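Tyrosine aminotransferase (Leishmania infantum, PDB 4IX8) probably transfers the amino group of L-tyrosine to 2-oxoglutarate with the help of pyridoxal 5'-phosphate. Local coordinates at residues W196-R201 and R229-D234; K212-I217 and I236-Q241; R123-T128 and G260-V265. All blocks are in the same frame, centred on the assembly; numbering follows the deposited sequence.

Contact 1: residues W196-R201 and R229-D234; sequences WECDLR and RAHVSD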
ATOM      1  N   TRP A 196     -14.664 -16.017  23.238  1.00 35.56           N
ATOM      2  CA  TRP A 196     -14.657 -15.462  21.896  1.00 38.19           C
ATOM      3  C   TRP A 196     -14.163 -16.509  20.911  1.00 39.56           C
ATOM      4  O   TRP A 196     -13.530 -16.179  19.931  1.00 31.04           O
ATOM      5  CB  TRP A 196     -13.809 -14.194  21.835  1.00 32.78           C
ATOM      6  CG  TRP A 196     -14.481 -13.019  22.459  1.00 38.64           C
ATOM      7  CD1 TRP A 196     -14.081 -12.338  23.593  1.00 37.04           C
ATOM      8  CD2 TRP A 196     -15.663 -12.353  21.992  1.00 41.26           C
ATOM      9  NE1 TRP A 196     -14.953 -11.307  23.853  1.00 35.39           N
ATOM     10  CE2 TRP A 196     -15.928 -11.293  22.895  1.00 34.77           C
ATOM     11  CE3 TRP A 196     -16.540 -12.560  20.909  1.00 41.94           C
ATOM     12  CZ2 TRP A 196     -16.996 -10.432  22.729  1.00 36.29           C
ATOM     13  CZ3 TRP A 196     -17.619 -11.703  20.751  1.00 33.36           C
ATOM     14  CH2 TRP A 196     -17.840 -10.655  21.657  1.00 44.66           C
ATOM     15  N   GLU A 197     -14.472 -17.778  21.196  1.00 40.55           N
ATOM     16  CA  GLU A 197     -14.135 -18.859  20.289  1.00 37.87           C
ATOM     17  C   GLU A 197     -15.056 -18.933  19.065  1.00 37.45           C
ATOM     18  O   GLU A 197     -16.197 -18.455  19.099  1.00 35.81           O
ATOM     19  CB  GLU A 197     -14.123 -20.181  21.047  1.00 33.35           C
ATOM     20  CG  GLU A 197     -12.906 -20.288  21.964  1.00 38.80           C
ATOM     21  CD  GLU A 197     -12.810 -21.627  22.680  1.00 41.91           C
ATOM     22  OE1 GLU A 197     -13.768 -22.410  22.536  1.00 46.60           O
ATOM     23  OE2 GLU A 197     -11.801 -21.878  23.399  1.00 39.81           O
ATOM     24  N   CYS A 198     -14.509 -19.526  17.999  1.00 35.53           N
ATOM     25  CA  CYS A 198     -15.184 -19.729  16.719  1.00 32.22           C
ATOM     26  C   CYS A 198     -16.263 -20.753  16.904  1.00 32.06           C
ATOM     27  O   CYS A 198     -16.030 -21.832  17.433  1.00 37.11           O
ATOM     28  CB  CYS A 198     -14.219 -20.227  15.628  1.00 32.32           C
ATOM     29  SG  CYS A 198     -12.652 -19.241  15.294  1.00 34.20           S
ATOM     30  N   ASP A 199     -17.458 -20.426  16.461  1.00 32.13           N
ATOM     31  CA  ASP A 199     -18.516 -21.407  16.411  1.00 32.95           C
ATOM     32  C   ASP A 199     -18.311 -22.302  15.160  1.00 35.31           C
ATOM     33  O   ASP A 199     -18.885 -22.044  14.116  1.00 37.34           O
ATOM     34  CB  ASP A 199     -19.858 -20.697  16.373  1.00 36.32           C
ATOM     35  CG  ASP A 199     -21.034 -21.638  16.502  1.00 41.06           C
ATOM     36  OD1 ASP A 199     -20.844 -22.869  16.398  1.00 48.79           O
ATOM     37  OD2 ASP A 199     -22.156 -21.110  16.651  1.00 38.84           O
ATOM     38  N   LEU A 200     -17.491 -23.342  15.269  1.00 33.07           N
ATOM     39  CA  LEU A 200     -17.206 -24.196  14.121  1.00 36.10           C
ATOM     40  C   LEU A 200     -18.390 -25.031  13.659  1.00 37.51           C
ATOM     41  O   LEU A 200     -18.490 -25.350  12.473  1.00 47.39           O
ATOM     42  CB  LEU A 200     -16.035 -25.132  14.452  1.00 34.77           C
ATOM     43  CG  LEU A 200     -14.739 -24.413  14.862  1.00 39.02           C
ATOM     44  CD1 LEU A 200     -13.601 -25.399  15.072  1.00 30.49           C
ATOM     45  CD2 LEU A 200     -14.357 -23.394  13.759  1.00 32.44           C
ATOM     46  N   ARG A 201     -19.330 -25.307  14.554  1.00 33.57           N
ATOM     47  CA  ARG A 201     -20.466 -26.136  14.206  1.00 38.82           C
ATOM     48  C   ARG A 201     -21.346 -25.345  13.252  1.00 38.75           C
ATOM     49  O   ARG A 201     -21.792 -25.841  12.230  1.00 40.59           O
ATOM     50  CB  ARG A 201     -21.229 -26.580  15.453  1.00 34.30           C
ATOM     51  N   ARG A 229      -4.462 -23.825  22.452  1.00 36.94           N
ATOM     52  CA  ARG A 229      -3.908 -24.693  21.462  1.00 40.92           C
ATOM     53  C   ARG A 229      -5.029 -25.566  20.931  1.00 41.42           C
ATOM     54  O   ARG A 229      -5.160 -25.758  19.731  1.00 41.94           O
ATOM     55  CB  ARG A 229      -2.785 -25.549  22.061  1.00 43.84           C
ATOM     56  CG  ARG A 229      -2.189 -26.511  21.056  1.00 49.32           C
ATOM     57  CD  ARG A 229      -0.910 -27.178  21.549  1.00 41.06           C
ATOM     58  NE  ARG A 229      -0.352 -27.968  20.456  1.00 43.95           N
ATOM     59  CZ  ARG A 229       0.533 -27.515  19.567  1.00 49.63           C
ATOM     60  NH1 ARG A 229       1.002 -26.270  19.648  1.00 43.22           N
ATOM     61  NH2 ARG A 229       0.961 -28.305  18.585  1.00 39.52           N
ATOM     62  N   ALA A 230      -5.912 -26.001  21.815  1.00 38.44           N
ATOM     63  CA  ALA A 230      -6.923 -26.983  21.427  1.00 37.50           C
ATOM     64  C   ALA A 230      -7.907 -26.391  20.428  1.00 35.86           C
ATOM     65  O   ALA A 230      -8.368 -27.071  19.509  1.00 39.02           O
ATOM     66  CB  ALA A 230      -7.661 -27.523  22.666  1.00 39.09           C
ATOM     67  N   HIS A 231      -8.250 -25.127  20.598  1.00 35.08           N
ATOM     68  CA  HIS A 231      -9.171 -24.497  19.657  1.00 33.67           C
ATOM     69  C   HIS A 231      -8.484 -24.293  18.296  1.00 35.25           C
ATOM     70  O   HIS A 231      -9.114 -24.460  17.247  1.00 35.05           O
ATOM     71  CB  HIS A 231      -9.668 -23.172  20.209  1.00 33.38           C
ATOM     72  CG  HIS A 231     -10.739 -22.515  19.390  1.00 34.13           C
ATOM     73  ND1 HIS A 231     -11.924 -23.138  19.039  1.00 32.33           N
ATOM     74  CD2 HIS A 231     -10.801 -21.269  18.867  1.00 35.21           C
ATOM     75  CE1 HIS A 231     -12.671 -22.297  18.341  1.00 34.41           C
ATOM     76  NE2 HIS A 231     -12.001 -21.164  18.203  1.00 35.70           N
ATOM     77  N   VAL A 232      -7.198 -23.929  18.299  1.00 34.99           N
ATOM     78  CA  VAL A 232      -6.497 -23.734  17.032  1.00 31.29           C
ATOM     79  C   VAL A 232      -6.382 -25.093  16.312  1.00 33.45           C
ATOM     80  O   VAL A 232      -6.618 -25.195  15.100  1.00 34.48           O
ATOM     81  CB  VAL A 232      -5.117 -23.105  17.247  1.00 34.28           C
ATOM     82  CG1 VAL A 232      -4.365 -23.006  15.923  1.00 33.64           C
ATOM     83  CG2 VAL A 232      -5.256 -21.693  17.864  1.00 32.51           C
ATOM     84  N   SER A 233      -6.162 -26.154  17.082  1.00 37.87           N
ATOM     85  CA  SER A 233      -6.115 -27.505  16.542  1.00 35.25           C
ATOM     86  C   SER A 233      -7.430 -27.848  15.868  1.00 37.89           C
ATOM     87  O   SER A 233      -7.456 -28.362  14.733  1.00 40.51           O
ATOM     88  CB  SER A 233      -5.838 -28.485  17.669  1.00 39.92           C
ATOM     89  OG  SER A 233      -5.594 -29.774  17.183  1.00 44.24           O
ATOM     90  N   ASP A 234      -8.523 -27.468  16.516  1.00 35.17           N
ATOM     91  CA  ASP A 234      -9.849 -27.753  15.989  1.00 32.72           C
ATOM     92  C   ASP A 234     -10.125 -26.951  14.712  1.00 31.11           C
ATOM     93  O   ASP A 234     -10.735 -27.463  13.775  1.00 34.94           O
ATOM     94  CB  ASP A 234     -10.930 -27.434  17.023  1.00 40.32           C
ATOM     95  CG  ASP A 234     -11.016 -28.461  18.117  1.00 43.92           C
ATOM     96  OD1 ASP A 234     -10.451 -29.574  17.965  1.00 41.03           O
ATOM     97  OD2 ASP A 234     -11.670 -28.141  19.129  1.00 43.21           O
TER

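Contact 2: residues K212-I217 and I236-Q241; sequences KAFVII and IDFCQQ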
ATOM      1  N   LYS A 212     -13.670 -20.324  -0.421  1.00 23.02           N
ATOM      2  CA  LYS A 212     -12.255 -20.451  -0.779  1.00 21.69           C
ATOM      3  C   LYS A 212     -11.263 -20.373   0.365  1.00 26.32           C
ATOM      4  O   LYS A 212     -10.099 -20.691   0.178  1.00 28.84           O
ATOM      5  CB  LYS A 212     -11.869 -19.386  -1.817  1.00 22.32           C
ATOM      6  CG  LYS A 212     -12.612 -19.559  -3.131  1.00 27.66           C
ATOM      7  CD  LYS A 212     -12.261 -20.865  -3.850  1.00 30.92           C
ATOM      8  CE  LYS A 212     -13.443 -21.413  -4.647  1.00 43.41           C
ATOM      9  NZ  LYS A 212     -13.598 -20.753  -5.965  1.00 54.19           N
ATOM     10  N   ALA A 213     -11.693 -19.939   1.542  1.00 30.56           N
ATOM     11  CA  ALA A 213     -10.776 -19.797   2.657  1.00 30.29           C
ATOM     12  C   ALA A 213     -11.534 -19.651   3.969  1.00 23.86           C
ATOM     13  O   ALA A 213     -12.721 -19.364   3.988  1.00 24.83           O
ATOM     14  CB  ALA A 213      -9.850 -18.582   2.434  1.00 26.91           C
ATOM     15  N   PHE A 214     -10.821 -19.907   5.055  1.00 22.42           N
ATOM     16  CA  PHE A 214     -11.286 -19.685   6.413  1.00 27.39           C
ATOM     17  C   PHE A 214     -10.313 -18.700   7.047  1.00 28.09           C
ATOM     18  O   PHE A 214      -9.130 -18.983   7.113  1.00 27.17           O
ATOM     19  CB  PHE A 214     -11.294 -20.977   7.187  1.00 26.03           C
ATOM     20  CG  PHE A 214     -12.065 -20.925   8.462  1.00 27.09           C
ATOM     21  CD1 PHE A 214     -11.434 -20.632   9.650  1.00 26.09           C
ATOM     22  CD2 PHE A 214     -13.405 -21.226   8.486  1.00 27.36           C
ATOM     23  CE1 PHE A 214     -12.148 -20.593  10.851  1.00 26.59           C
ATOM     24  CE2 PHE A 214     -14.111 -21.205   9.667  1.00 25.03           C
ATOM     25  CZ  PHE A 214     -13.479 -20.891  10.855  1.00 30.37           C
ATOM     26  N   VAL A 215     -10.801 -17.544   7.479  1.00 22.60           N
ATOM     27  CA  VAL A 215      -9.953 -16.535   8.079  1.00 26.28           C
ATOM     28  C   VAL A 215     -10.109 -16.526   9.598  1.00 29.47           C
ATOM     29  O   VAL A 215     -11.238 -16.488  10.092  1.00 23.59           O
ATOM     30  CB  VAL A 215     -10.277 -15.130   7.585  1.00 25.88           C
ATOM     31  CG1 VAL A 215      -9.405 -14.132   8.313  1.00 24.17           C
ATOM     32  CG2 VAL A 215     -10.088 -15.003   6.072  1.00 28.64           C
ATOM     33  N   ILE A 216      -8.986 -16.565  10.331  1.00 26.53           N
ATOM     34  CA  ILE A 216      -9.019 -16.294  11.752  1.00 24.39           C
ATOM     35  C   ILE A 216      -8.109 -15.131  12.079  1.00 24.45           C
ATOM     36  O   ILE A 216      -7.191 -14.797  11.307  1.00 24.75           O
ATOM     37  CB  ILE A 216      -8.624 -17.501  12.620  1.00 30.44           C
ATOM     38  CG1 ILE A 216      -7.192 -17.903  12.384  1.00 32.12           C
ATOM     39  CG2 ILE A 216      -9.602 -18.665  12.410  1.00 25.32           C
ATOM     40  CD1 ILE A 216      -6.717 -18.983  13.326  1.00 30.20           C
ATOM     41  N   ILE A 217      -8.434 -14.462  13.186  1.00 25.01           N
ATOM     42  CA  ILE A 217      -7.605 -13.434  13.763  1.00 27.99           C
ATOM     43  C   ILE A 217      -7.226 -13.852  15.174  1.00 30.14           C
ATOM     44  O   ILE A 217      -8.070 -13.937  16.043  1.00 28.30           O
ATOM     45  CB  ILE A 217      -8.306 -12.059  13.784  1.00 27.73           C
ATOM     46  CG1 ILE A 217      -8.843 -11.682  12.386  1.00 24.48           C
ATOM     47  CG2 ILE A 217      -7.313 -11.020  14.252  1.00 27.28           C
ATOM     48  CD1 ILE A 217      -9.640 -10.395  12.338  1.00 24.98           C
ATOM     49  N   ILE A 236      -7.901 -25.990  12.526  1.00 34.18           N
ATOM     50  CA  ILE A 236      -7.150 -26.674  11.495  1.00 29.80           C
ATOM     51  C   ILE A 236      -7.888 -27.926  11.062  1.00 33.91           C
ATOM     52  O   ILE A 236      -8.056 -28.133   9.872  1.00 38.82           O
ATOM     53  CB  ILE A 236      -5.747 -27.009  11.997  1.00 34.77           C
ATOM     54  CG1 ILE A 236      -4.975 -25.706  12.107  1.00 32.57           C
ATOM     55  CG2 ILE A 236      -4.996 -27.960  11.046  1.00 36.06           C
ATOM     56  CD1 ILE A 236      -3.601 -25.845  12.747  1.00 33.69           C
ATOM     57  N   ASP A 237      -8.426 -28.701  11.998  1.00 36.62           N
ATOM     58  CA  ASP A 237      -9.167 -29.897  11.610  1.00 34.04           C
ATOM     59  C   ASP A 237     -10.357 -29.519  10.753  1.00 38.01           C
ATOM     60  O   ASP A 237     -10.665 -30.193   9.781  1.00 36.74           O
ATOM     61  CB  ASP A 237      -9.664 -30.696  12.821  1.00 32.94           C
ATOM     62  CG  ASP A 237      -8.545 -31.371  13.557  1.00 40.70           C
ATOM     63  OD1 ASP A 237      -7.460 -31.495  12.953  1.00 47.06           O
ATOM     64  OD2 ASP A 237      -8.749 -31.823  14.704  1.00 48.53           O
ATOM     65  N   PHE A 238     -11.013 -28.427  11.103  1.00 32.20           N
ATOM     66  CA  PHE A 238     -12.128 -27.942  10.312  1.00 32.26           C
ATOM     67  C   PHE A 238     -11.737 -27.665   8.856  1.00 29.20           C
ATOM     68  O   PHE A 238     -12.455 -28.002   7.930  1.00 36.19           O
ATOM     69  CB  PHE A 238     -12.691 -26.693  10.963  1.00 33.66           C
ATOM     70  CG  PHE A 238     -13.821 -26.083  10.216  1.00 34.20           C
ATOM     71  CD1 PHE A 238     -13.583 -25.176   9.210  1.00 30.83           C
ATOM     72  CD2 PHE A 238     -15.128 -26.409  10.531  1.00 30.09           C
ATOM     73  CE1 PHE A 238     -14.626 -24.592   8.532  1.00 26.13           C
ATOM     74  CE2 PHE A 238     -16.177 -25.830   9.857  1.00 29.03           C
ATOM     75  CZ  PHE A 238     -15.921 -24.921   8.850  1.00 26.75           C
ATOM     76  N   CYS A 239     -10.586 -27.036   8.677  1.00 30.89           N
ATOM     77  CA  CYS A 239     -10.084 -26.675   7.351  1.00 27.19           C
ATOM     78  C   CYS A 239      -9.688 -27.923   6.575  1.00 29.32           C
ATOM     79  O   CYS A 239      -9.815 -27.984   5.359  1.00 31.94           O
ATOM     80  CB  CYS A 239      -8.906 -25.699   7.495  1.00 26.43           C
ATOM     81  SG  CYS A 239      -9.481 -24.045   7.986  1.00 30.80           S
ATOM     82  N   GLN A 240      -9.246 -28.948   7.288  1.00 37.53           N
ATOM     83  CA  GLN A 240      -8.928 -30.208   6.653  1.00 33.03           C
ATOM     84  C   GLN A 240     -10.188 -30.930   6.133  1.00 36.28           C
ATOM     85  O   GLN A 240     -10.230 -31.381   5.003  1.00 35.68           O
ATOM     86  CB  GLN A 240      -8.181 -31.082   7.637  1.00 33.09           C
ATOM     87  CG  GLN A 240      -7.820 -32.478   7.120  1.00 41.14           C
ATOM     88  CD  GLN A 240      -6.915 -32.456   5.893  1.00 52.50           C
ATOM     89  OE1 GLN A 240      -5.898 -31.774   5.864  1.00 66.08           O
ATOM     90  NE2 GLN A 240      -7.287 -33.210   4.870  1.00 57.88           N
ATOM     91  N   GLN A 241     -11.198 -31.033   6.970  1.00 29.92           N
ATOM     92  CA  GLN A 241     -12.446 -31.669   6.631  1.00 30.30           C
ATOM     93  C   GLN A 241     -13.061 -30.977   5.424  1.00 29.22           C
ATOM     94  O   GLN A 241     -13.558 -31.629   4.514  1.00 44.92           O
ATOM     95  CB  GLN A 241     -13.405 -31.636   7.837  1.00 32.12           C
TER

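Contact 3: residues R123-T128 and G260-V265; sequences RRFCQT and GIFTSV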
ATOM      1  N   ARG A 123      10.220 -18.979  13.402  1.00 44.28           N
ATOM      2  CA  ARG A 123      10.606 -20.300  13.876  1.00 46.24           C
ATOM      3  C   ARG A 123      10.483 -20.436  15.373  1.00 47.87           C
ATOM      4  O   ARG A 123      10.289 -21.534  15.872  1.00 52.10           O
ATOM      5  CB  ARG A 123      12.035 -20.618  13.448  1.00 54.00           C
ATOM      6  CG  ARG A 123      12.176 -20.572  11.943  1.00 62.62           C
ATOM      7  CD  ARG A 123      13.083 -21.631  11.397  1.00 66.26           C
ATOM      8  NE  ARG A 123      12.960 -21.768   9.946  1.00 56.55           N
ATOM      9  CZ  ARG A 123      13.743 -22.571   9.233  1.00 71.27           C
ATOM     10  NH1 ARG A 123      14.705 -23.289   9.844  1.00 65.48           N
ATOM     11  NH2 ARG A 123      13.568 -22.663   7.916  1.00 78.28           N
ATOM     12  N   ARG A 124      10.567 -19.317  16.083  1.00 46.71           N
ATOM     13  CA  ARG A 124      10.501 -19.341  17.535  1.00 46.34           C
ATOM     14  C   ARG A 124       9.105 -19.700  18.009  1.00 48.47           C
ATOM     15  O   ARG A 124       8.913 -20.048  19.166  1.00 59.31           O
ATOM     16  CB  ARG A 124      10.922 -17.986  18.104  1.00 41.13           C
ATOM     17  CG  ARG A 124       9.878 -16.850  17.880  1.00 63.25           C
ATOM     18  CD  ARG A 124      10.457 -15.427  18.081  1.00 58.38           C
ATOM     19  NE  ARG A 124      11.858 -15.338  17.639  1.00 59.55           N
ATOM     20  CZ  ARG A 124      12.687 -14.327  17.898  1.00 56.36           C
ATOM     21  NH1 ARG A 124      12.302 -13.299  18.643  1.00 53.29           N
ATOM     22  NH2 ARG A 124      13.930 -14.372  17.453  1.00 59.74           N
ATOM     23  N   PHE A 125       8.129 -19.594  17.122  1.00 43.29           N
ATOM     24  CA  PHE A 125       6.754 -19.935  17.450  1.00 42.18           C
ATOM     25  C   PHE A 125       6.455 -21.408  17.202  1.00 44.21           C
ATOM     26  O   PHE A 125       5.327 -21.871  17.442  1.00 45.68           O
ATOM     27  CB  PHE A 125       5.796 -19.075  16.647  1.00 37.31           C
ATOM     28  CG  PHE A 125       5.870 -17.614  16.999  1.00 44.96           C
ATOM     29  CD1 PHE A 125       5.751 -17.200  18.321  1.00 41.94           C
ATOM     30  CD2 PHE A 125       6.046 -16.648  16.003  1.00 39.76           C
ATOM     31  CE1 PHE A 125       5.823 -15.846  18.659  1.00 43.98           C
ATOM     32  CE2 PHE A 125       6.126 -15.275  16.344  1.00 40.74           C
ATOM     33  CZ  PHE A 125       6.011 -14.877  17.665  1.00 45.06           C
ATOM     34  N   CYS A 126       7.469 -22.129  16.723  1.00 48.83           N
ATOM     35  CA  CYS A 126       7.363 -23.557  16.433  1.00 47.45           C
ATOM     36  C   CYS A 126       8.185 -24.355  17.424  1.00 48.59           C
ATOM     37  O   CYS A 126       9.349 -24.056  17.659  1.00 46.89           O
ATOM     38  CB  CYS A 126       7.823 -23.845  15.008  1.00 47.01           C
ATOM     39  SG  CYS A 126       6.877 -22.902  13.776  1.00 47.11           S
ATOM     40  N   GLN A 127       7.581 -25.372  18.020  1.00 46.46           N
ATOM     41  CA  GLN A 127       8.260 -26.108  19.070  1.00 47.81           C
ATOM     42  C   GLN A 127       9.140 -27.250  18.574  1.00 56.53           C
ATOM     43  O   GLN A 127       9.785 -27.896  19.375  1.00 65.54           O
ATOM     44  CB  GLN A 127       7.238 -26.683  20.045  1.00 48.38           C
ATOM     45  CG  GLN A 127       6.399 -25.654  20.762  1.00 47.36           C
ATOM     46  CD  GLN A 127       5.413 -26.299  21.709  1.00 56.53           C
ATOM     47  OE1 GLN A 127       5.799 -26.881  22.722  1.00 62.40           O
ATOM     48  NE2 GLN A 127       4.131 -26.236  21.366  1.00 58.31           N
ATOM     49  N   THR A 128       9.236 -27.460  17.267  1.00 63.37           N
ATOM     50  CA  THR A 128       9.921 -28.644  16.740  1.00 64.59           C
ATOM     51  C   THR A 128      10.703 -28.371  15.451  1.00 61.63           C
ATOM     52  O   THR A 128      10.351 -27.468  14.678  1.00 58.41           O
ATOM     53  CB  THR A 128       8.892 -29.759  16.482  1.00 75.21           C
ATOM     54  OG1 THR A 128       8.218 -30.058  17.708  1.00 72.88           O
ATOM     55  CG2 THR A 128       9.552 -31.022  15.988  1.00 84.86           C
ATOM     56  N   GLY A 260       0.521 -15.672  29.169  1.00 51.57           N
ATOM     57  CA  GLY A 260      -0.210 -16.534  28.244  1.00 47.92           C
ATOM     58  C   GLY A 260       0.685 -17.160  27.185  1.00 44.88           C
ATOM     59  O   GLY A 260       1.800 -16.703  26.955  1.00 51.76           O
ATOM     60  N   ILE A 261       0.208 -18.241  26.581  1.00 48.68           N
ATOM     61  CA  ILE A 261       0.913 -18.914  25.495  1.00 53.32           C
ATOM     62  C   ILE A 261       0.268 -18.604  24.168  1.00 45.54           C
ATOM     63  O   ILE A 261      -0.916 -18.816  23.984  1.00 38.98           O
ATOM     64  CB  ILE A 261       0.919 -20.435  25.675  1.00 59.74           C
ATOM     65  CG1 ILE A 261       1.626 -20.810  26.975  1.00 59.53           C
ATOM     66  CG2 ILE A 261       1.603 -21.137  24.473  1.00 43.00           C
ATOM     67  CD1 ILE A 261       1.198 -22.190  27.463  1.00 68.77           C
ATOM     68  N   PHE A 262       1.060 -18.123  23.232  1.00 38.81           N
ATOM     69  CA  PHE A 262       0.532 -17.869  21.921  1.00 38.81           C
ATOM     70  C   PHE A 262       0.732 -19.128  21.100  1.00 39.30           C
ATOM     71  O   PHE A 262       1.808 -19.736  21.127  1.00 45.87           O
ATOM     72  CB  PHE A 262       1.192 -16.678  21.266  1.00 42.66           C
ATOM     73  CG  PHE A 262       0.907 -16.590  19.783  1.00 39.19           C
ATOM     74  CD1 PHE A 262      -0.378 -16.382  19.326  1.00 35.68           C
ATOM     75  CD2 PHE A 262       1.932 -16.670  18.859  1.00 37.22           C
ATOM     76  CE1 PHE A 262      -0.638 -16.307  17.965  1.00 41.89           C
ATOM     77  CE2 PHE A 262       1.674 -16.586  17.504  1.00 35.67           C
ATOM     78  CZ  PHE A 262       0.403 -16.395  17.056  1.00 40.53           C
ATOM     79  N   THR A 263      -0.327 -19.546  20.425  1.00 39.22           N
ATOM     80  CA  THR A 263      -0.279 -20.711  19.537  1.00 42.52           C
ATOM     81  C   THR A 263      -0.444 -20.268  18.090  1.00 38.19           C
ATOM     82  O   THR A 263      -1.556 -19.955  17.647  1.00 36.93           O
ATOM     83  CB  THR A 263      -1.403 -21.747  19.875  1.00 37.49           C
ATOM     84  OG1 THR A 263      -1.329 -22.150  21.254  1.00 39.38           O
ATOM     85  CG2 THR A 263      -1.259 -22.979  19.032  1.00 39.26           C
ATOM     86  N   SER A 264       0.649 -20.309  17.327  1.00 42.11           N
ATOM     87  CA  SER A 264       0.611 -19.963  15.904  1.00 31.34           C
ATOM     88  C   SER A 264       0.117 -21.153  15.085  1.00 33.26           C
ATOM     89  O   SER A 264       0.369 -22.288  15.447  1.00 37.75           O
ATOM     90  CB  SER A 264       2.009 -19.535  15.429  1.00 34.41           C
ATOM     91  OG  SER A 264       2.052 -19.299  14.012  1.00 30.70           O
ATOM     92  N   VAL A 265      -0.596 -20.909  13.990  1.00 34.97           N
ATOM     93  CA  VAL A 265      -1.059 -22.019  13.154  1.00 32.87           C
ATOM     94  C   VAL A 265       0.141 -22.721  12.556  1.00 35.25           C
ATOM     95  O   VAL A 265       0.035 -23.826  12.020  1.00 41.37           O
ATOM     96  CB  VAL A 265      -2.057 -21.565  12.039  1.00 29.22           C
ATOM     97  CG1 VAL A 265      -3.296 -20.992  12.664  1.00 31.31           C
ATOM     98  CG2 VAL A 265      -1.427 -20.571  11.091  1.00 27.54           C
TER
HETATM   99  O   HOH W   1       3.181 -20.741  18.580  1.00 29.81           O

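Contact 1: residues W196-R201 and R229-D234
Glu197 and His231 mark the closest backbone approach, CA to CA 7.5 Å, and Leu200 and Asp234 follow at 8.4 Å between CA atoms. The segment 196-201 runs from the short, weakly bonded strand 197-198 into helix 200-204, while 229-234 is the first part of helix 229-242. His231 spans the gap. Its CG stands anti to the backbone N (chi1 -173°), which sends the imidazole off the helix to the strand. Glu197 lies flat along that ring: CB sits over one face, 3.9 Å from the centroid of the His231 ring, as a CH-pi contact. Beyond CG the chain is extended and slides past the imidazole the opposite way, leaving the carboxylate stacked on it with planes 5° apart.

This is the edge of the large mixed sheet of the aminotransferase fold, whose outermost strand 197-198 pairs with strand 184-191; helix 229-242 packs beside it. At the strand, His231 NE2 gives a weak hydrogen bond to Cys198 SG, 3.5 Å away and bent to 146°. Phe227 meets the imidazole edge-to-face, while Ser228 OG takes the backbone N-H of His231 at the start of the helix. One turn on, Leu200 CD1 rests against the Asp234 backbone and side chain, with CD1 3.9 Å from Asp234 CB.

Contact 2: residues K212-I217 and I236-Q241
Phe214 and Phe238 make the aromatic part of this contact. Their rings lie 5.0 Å apart between centroids with planes inclined at 51°, an oblique pairing that is neither a parallel stack nor a T-shape. The touching point is narrow: Phe238 CE1 sits opposite the CD2-CE2 bond of Phe214, 3.6 Å from CD2, and Phe238 CD1 comes over the same ring's face. With CG anti to the backbone N (chi1 -165°), Phe214 reaches out from the strand toward the helix, and the two side chains cross at about a right angle.

Sulfur supplies the second kind of interaction. Cys239 SG packs against the root of the Phe214 side chain, 3.7 Å from Phe214 CB, and lies 4.8 Å from the centroid of the Phe214 ring in an oblique sulfur-aromatic approach. Phe214 is therefore touched along its CD2-CE2 flank by a ring and at its base by a thiol from the next residue of the helix.

Helix 229-242 is the connection of a beta-alpha-beta unit, linking strand 211-217 to the parallel strand 246-249. Phe214 shares backbone hydrogen bonds with Ile247 of that strand, while Ala213 and Val215 bond to Leu165 of strand 163-168, which places 211-217 inside the sheet.

Further packing surrounds the three touching residues, all of them buried: Phe214 also stacks with Tyr188 and meets Leu200, and Phe238 rests on Ala203 and Ala204 of helix 200-204. Farther round the helix, Gln240 packs on Phe37 of the second subunit.

Contact 3: residues R123-T128 and G260-V265
Phe262 points its ring edge at the face of Phe125, a T-shaped pair with centroids 5.4 Å apart and planes at 87°. Phe262 CE2 sits over the Phe125 face, somewhat off its centre, while Phe262 CD2 comes within 3.9 Å of Phe125 CD1. The opposite face of Phe125 has Arg124 CG over its centre, and Trp122 meets the same ring edge-to-face. With CG beside its backbone N (chi1 -65°), Phe125 turns its ring into this position between its own neighbour and the loop 260-265. The loop between helices 112-122 and 129-133 is thereby packed on the one between strands 246-249 and 274-279 of the large mixed sheet. Phe262 O, for its part, takes a hydrogen bond from a water at 3.1 Å.

Ser264 comes next at the contact: its CB lies 4.0 Å from Phe125 CB, and its backbone N gives a hydrogen bond to the same water, 2.9 Å away. That N also lies over a face of the Phe262 ring. The hydroxyl OG is hydrogen-bonded to Glu250 OE1, Trp122 NE1 and Ala266 N, and Val265 N bonds the other carboxylate oxygen, Glu250 OE2.

The water donates its other proton to Phe125 O at 2.7 Å. Two irregular loops, far apart in sequence, are thus joined by ring packing and one three-bonded water, which ties Phe125 O of one loop to Phe262 O and Ser264 N of the other and supplies the polar link that the ring packing lacks.

Overall arrangement
Contacts 1 and 2 share helix 229-242 and lie about 10 Å apart between centres: Leu200 CD2 of contact 1 reaches Phe214 CZ of contact 2 at 3.9 Å, and Leu200 O lies 3.5 Å from Phe238 CE2. Contact 3 is about 17 Å from contact 1 and 18 Å from contact 2, centre to centre, yet touches both: Thr263 packs against Arg229 at the start of the helix, and Val265 meets Val232 and Ile216. The loop closed by contact 3 encloses the other two in sequence. All three lie in the family region that also holds Lys282, predicted to carry the pyridoxal phosphate.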